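Side-chain contacts in MIP07328p (Drosophila melanogaster, PDB 6FKK), which probably acts as a membrane-bound axon guidance cue with chemorepellent activity, signalling through semaphorin receptors: residues A[505-510]-A[517-522]; A[202-207]-A[308-313]. One frame throughout, in Å; residues are numbered along the deposited sequence.

Two small contacts, about 23 Å apart at their nearest atoms, illustrate how side-chain chemistry follows place in a modular extracellular protein. They share no helix or strand. Contact 1 brings together side chains from, or just beyond, the two outer strands of the small sheet in the PSI (plexin repeat) domain, across its middle strand, and is partly buried, its tyrosine being enclosed. Contact 2 joins a hairpin turn to a helix within the sema propeller and is a surface contact. Each pairs a tyrosine with a leucine, but the surroundings differ. In contact 1 the phenol oxygen takes part in a polar cluster with lysine, histidine and aspartate nearby, whereas contact 2 rests on van der Waals packing of one leucine's two methyls.

Contact 1. Residues A[505-510]-A[517-522]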
# COMPACT_ATOMS: atom_id res chain seq x y z
N LYS A 505 -10.24 -29.51 5.81
CA LYS A 505 -8.88 -29.61 5.29
C LYS A 505 -8.52 -28.39 4.45
O LYS A 505 -9.37 -27.76 3.83
CB LYS A 505 -8.71 -30.88 4.44
CG LYS A 505 -8.71 -32.16 5.25
CD LYS A 505 -8.49 -33.38 4.37
CE LYS A 505 -8.43 -34.66 5.19
NZ LYS A 505 -8.26 -35.86 4.34
N ASN A 506 -7.22 -28.08 4.44
CA ASN A 506 -6.67 -27.00 3.64
C ASN A 506 -6.26 -27.56 2.28
O ASN A 506 -5.46 -28.50 2.21
CB ASN A 506 -5.48 -26.37 4.37
CG ASN A 506 -4.92 -25.16 3.64
OD1 ASN A 506 -4.59 -25.22 2.46
ND2 ASN A 506 -4.81 -24.04 4.36
N LEU A 507 -6.79 -26.98 1.21
CA LEU A 507 -6.53 -27.51 -0.12
C LEU A 507 -5.12 -27.20 -0.62
O LEU A 507 -4.64 -27.88 -1.53
CB LEU A 507 -7.56 -26.98 -1.12
CG LEU A 507 -9.01 -27.40 -0.89
CD1 LEU A 507 -9.90 -26.92 -2.02
CD2 LEU A 507 -9.11 -28.91 -0.74
N ALA A 508 -4.46 -26.19 -0.05
CA ALA A 508 -3.13 -25.82 -0.52
C ALA A 508 -2.02 -26.57 0.21
O ALA A 508 -1.04 -26.98 -0.42
CB ALA A 508 -2.92 -24.31 -0.38
N THR A 509 -2.16 -26.76 1.52
CA THR A 509 -1.13 -27.39 2.33
C THR A 509 -1.36 -28.89 2.51
O THR A 509 -0.44 -29.68 2.29
CB THR A 509 -1.05 -26.72 3.71
OG1 THR A 509 -2.31 -26.84 4.39
CG2 THR A 509 -0.70 -25.24 3.56
N SER A 510 -2.56 -29.30 2.91
CA SER A 510 -2.82 -30.71 3.17
C SER A 510 -2.77 -31.51 1.87
O SER A 510 -3.17 -31.03 0.81
CB SER A 510 -4.18 -30.89 3.83
OG SER A 510 -4.27 -30.14 5.03
N LYS A 517 -12.85 -35.98 -4.36
CA LYS A 517 -14.22 -36.27 -4.79
C LYS A 517 -15.19 -36.32 -3.62
O LYS A 517 -16.38 -36.03 -3.79
CB LYS A 517 -14.26 -37.58 -5.58
CG LYS A 517 -13.60 -37.51 -6.94
CD LYS A 517 -14.22 -36.40 -7.78
CE LYS A 517 -13.54 -36.27 -9.14
NZ LYS A 517 -13.73 -37.49 -9.99
N THR A 518 -14.70 -36.68 -2.43
CA THR A 518 -15.54 -36.75 -1.24
C THR A 518 -15.57 -35.43 -0.47
O THR A 518 -16.00 -35.42 0.69
CB THR A 518 -15.05 -37.87 -0.32
OG1 THR A 518 -13.67 -37.68 -0.01
CG2 THR A 518 -15.22 -39.23 -1.00
N TYR A 519 -15.14 -34.33 -1.07
CA TYR A 519 -15.06 -33.05 -0.39
C TYR A 519 -16.27 -32.19 -0.73
O TYR A 519 -16.90 -32.35 -1.78
CB TYR A 519 -13.78 -32.30 -0.77
CG TYR A 519 -12.49 -32.90 -0.25
CD1 TYR A 519 -12.45 -34.20 0.26
CD2 TYR A 519 -11.31 -32.17 -0.25
CE1 TYR A 519 -11.27 -34.74 0.73
CE2 TYR A 519 -10.13 -32.71 0.22
CZ TYR A 519 -10.11 -34.00 0.72
OH TYR A 519 -8.94 -34.53 1.19
N LEU A 520 -16.60 -31.27 0.18
CA LEU A 520 -17.72 -30.36 0.02
C LEU A 520 -17.27 -28.93 0.22
O LEU A 520 -16.51 -28.63 1.15
CB LEU A 520 -18.86 -30.69 1.00
CG LEU A 520 -19.64 -31.98 0.76
CD1 LEU A 520 -20.71 -32.15 1.83
CD2 LEU A 520 -20.26 -31.98 -0.63
N GLN A 521 -17.74 -28.04 -0.66
CA GLN A 521 -17.46 -26.61 -0.54
C GLN A 521 -18.52 -25.86 -1.34
O GLN A 521 -18.91 -26.29 -2.42
CB GLN A 521 -16.06 -26.26 -1.04
CG GLN A 521 -15.69 -24.79 -0.87
CD GLN A 521 -14.29 -24.47 -1.37
OE1 GLN A 521 -14.06 -24.37 -2.57
NE2 GLN A 521 -13.36 -24.31 -0.44
N SER A 522 -18.97 -24.73 -0.79
CA SER A 522 -20.00 -23.91 -1.43
C SER A 522 -19.63 -22.45 -1.22
O SER A 522 -19.82 -21.91 -0.13
CB SER A 522 -21.38 -24.23 -0.87
OG SER A 522 -22.38 -23.51 -1.57
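Apolar packing between L507 and Y519 shows how a tyrosine can span a narrow sheet. L507 CD2 lies 4.0 Å from Y519 CD2, at the edge of the ring and near its plane, and the two side chains run past each other in opposite directions. The CA-CB bond of Y519 points toward 505-510, and with CG anti to the carbonyl carbon (chi1 -69°) the ring reaches L507 and K505. The extended K505 chain crosses Y519 at about a right angle, its CD in van der Waals contact with the phenol end.

Polar contact gathers at the phenol oxygen, to which K505 NZ makes a weak hydrogen bond, 3.5 Å from Y519 OH. Stronger partners lie nearby: K505 NZ forms a salt bridge with D498, and Y519 OH is hydrogen-bonded to H512.

Strands 503-506 and 519-520 flank strand 495-498 in the three-stranded antiparallel sheet of this cysteine-rich PSI domain, and Y519 also packs on A496 of the middle strand. A leucine in place of Y519 would probably leave H512 without its phenol partner and strip K505 of its weak second contact.

Side-chain-to-backbone bonds from N506 shape the turn that follows strand 503-506. N506 OD1 accepts from A508 N at 2.7 Å, in the carbonyl plane, as an Asx turn, and from T509 N at 3.0 Å, approaching from above that plane.

Contact 2. Residues A[202-207]-A[308-313]; sequences ERNGYV and DILAAF
Van der Waals packing around L310, on helix 306-312, makes this contact a simple case of one forked side chain meeting two neighbours. Its CD2 methyl approaches the Y206 ring at an oblique angle, with L310 CD2 4.0 Å from Y206 CD2, while the other methyl, CD1, lies against the end of the N204 side chain; the N204 and L310 side chains cross at about a right angle. With CG anti to the carbonyl carbon (chi1 -62°), the L310 fork extends from the helix so that each methyl meets a different hairpin residue.

Backbone hydrogen bonds set the opposing surface. R203 and Y206 form a hydrogen-bonded antiparallel pair, with R203 N to Y206 O at 3.0 Å and Y206 N to R203 O at 2.8 Å. They close a type I' turn through N204 and G205, joining strands 196-203 and 206-214 of the sema beta-propeller. At the backbone angles of G205, a CB would press on the carbonyl oxygen of N204. R231, on the adjoining strand 225-233, touches both Y206 and L310.

Hairpin and helix therefore meet here through shape rather than charge: with van der Waals contact and the burial of apolar surface joining L310 to Y206, the pairing is small and sets little direction.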
# COMPACT_ATOMS: atom_id res chain seq x y z
N GLU A 202 7.65 -0.02 -8.36
CA GLU A 202 8.39 -0.02 -9.61
C GLU A 202 7.67 -0.89 -10.63
O GLU A 202 7.19 -1.98 -10.30
CB GLU A 202 9.81 -0.53 -9.39
CG GLU A 202 10.65 -0.66 -10.65
CD GLU A 202 11.88 -1.53 -10.45
OE1 GLU A 202 12.05 -2.07 -9.34
OE2 GLU A 202 12.67 -1.67 -11.41
N ARG A 203 7.60 -0.42 -11.87
CA ARG A 203 6.88 -1.16 -12.91
C ARG A 203 7.29 -0.65 -14.29
O ARG A 203 7.12 0.53 -14.58
CB ARG A 203 5.37 -1.03 -12.72
CG ARG A 203 4.54 -1.74 -13.78
CD ARG A 203 4.51 -3.24 -13.56
NE ARG A 203 3.56 -3.89 -14.46
CZ ARG A 203 3.14 -5.14 -14.32
NH1 ARG A 203 3.58 -5.88 -13.31
NH2 ARG A 203 2.28 -5.66 -15.18
N ASN A 204 7.83 -1.55 -15.11
CA ASN A 204 7.99 -1.34 -16.56
C ASN A 204 8.76 -0.06 -16.87
O ASN A 204 8.36 0.75 -17.71
CB ASN A 204 6.63 -1.34 -17.26
CG ASN A 204 5.97 -2.70 -17.26
OD1 ASN A 204 6.64 -3.73 -17.19
ND2 ASN A 204 4.64 -2.72 -17.34
N GLY A 205 9.89 0.12 -16.19
CA GLY A 205 10.70 1.29 -16.42
C GLY A 205 10.20 2.56 -15.76
O GLY A 205 10.86 3.60 -15.87
N TYR A 206 9.06 2.51 -15.08
CA TYR A 206 8.54 3.63 -14.31
C TYR A 206 8.67 3.34 -12.82
O TYR A 206 8.90 2.20 -12.39
CB TYR A 206 7.07 3.91 -14.65
CG TYR A 206 6.80 4.18 -16.11
CD1 TYR A 206 7.02 5.44 -16.66
CD2 TYR A 206 6.29 3.19 -16.94
CE1 TYR A 206 6.76 5.70 -17.99
CE2 TYR A 206 6.03 3.44 -18.28
CZ TYR A 206 6.27 4.69 -18.80
OH TYR A 206 6.02 4.95 -20.12
N VAL A 207 8.51 4.39 -12.02
CA VAL A 207 8.30 4.28 -10.59
C VAL A 207 6.99 4.99 -10.28
O VAL A 207 6.86 6.20 -10.54
CB VAL A 207 9.46 4.88 -9.78
CG1 VAL A 207 9.16 4.79 -8.29
CG2 VAL A 207 10.75 4.15 -10.09
N ASP A 308 -4.43 -0.17 -16.72
CA ASP A 308 -5.31 1.00 -16.73
C ASP A 308 -4.63 2.22 -16.12
O ASP A 308 -4.89 3.35 -16.55
CB ASP A 308 -6.61 0.70 -15.98
CG ASP A 308 -7.55 -0.19 -16.77
OD1 ASP A 308 -7.44 -0.21 -18.02
OD2 ASP A 308 -8.40 -0.87 -16.15
N ILE A 309 -3.77 2.02 -15.12
CA ILE A 309 -3.03 3.13 -14.55
C ILE A 309 -2.09 3.73 -15.59
O ILE A 309 -2.07 4.94 -15.81
CB ILE A 309 -2.26 2.68 -13.29
CG1 ILE A 309 -3.24 2.21 -12.22
CG2 ILE A 309 -1.39 3.81 -12.78
CD1 ILE A 309 -2.57 1.73 -10.96
N LEU A 310 -1.31 2.87 -16.25
CA LEU A 310 -0.37 3.36 -17.25
C LEU A 310 -1.08 3.95 -18.46
O LEU A 310 -0.52 4.80 -19.16
CB LEU A 310 0.56 2.22 -17.68
CG LEU A 310 1.45 1.64 -16.57
CD1 LEU A 310 2.24 0.45 -17.08
CD2 LEU A 310 2.38 2.71 -16.04
N ALA A 311 -2.32 3.52 -18.72
CA ALA A 311 -3.05 4.03 -19.87
C ALA A 311 -3.55 5.44 -19.64
O ALA A 311 -3.73 6.20 -20.60
CB ALA A 311 -4.21 3.10 -20.21
N ALA A 312 -3.80 5.82 -18.38
CA ALA A 312 -4.30 7.16 -18.09
C ALA A 312 -3.31 8.23 -18.53
O ALA A 312 -3.71 9.34 -18.89
CB ALA A 312 -4.61 7.30 -16.60
N PHE A 313 -2.01 7.92 -18.51
CA PHE A 313 -0.98 8.87 -18.90
C PHE A 313 -0.81 8.95 -20.41
O PHE A 313 0.10 9.65 -20.88
CB PHE A 313 0.34 8.49 -18.23
CG PHE A 313 0.25 8.39 -16.74
CD1 PHE A 313 0.32 9.53 -15.95
CD2 PHE A 313 0.09 7.17 -16.12
CE1 PHE A 313 0.23 9.44 -14.57
CE2 PHE A 313 0.00 7.07 -14.74
CZ PHE A 313 0.07 8.21 -13.97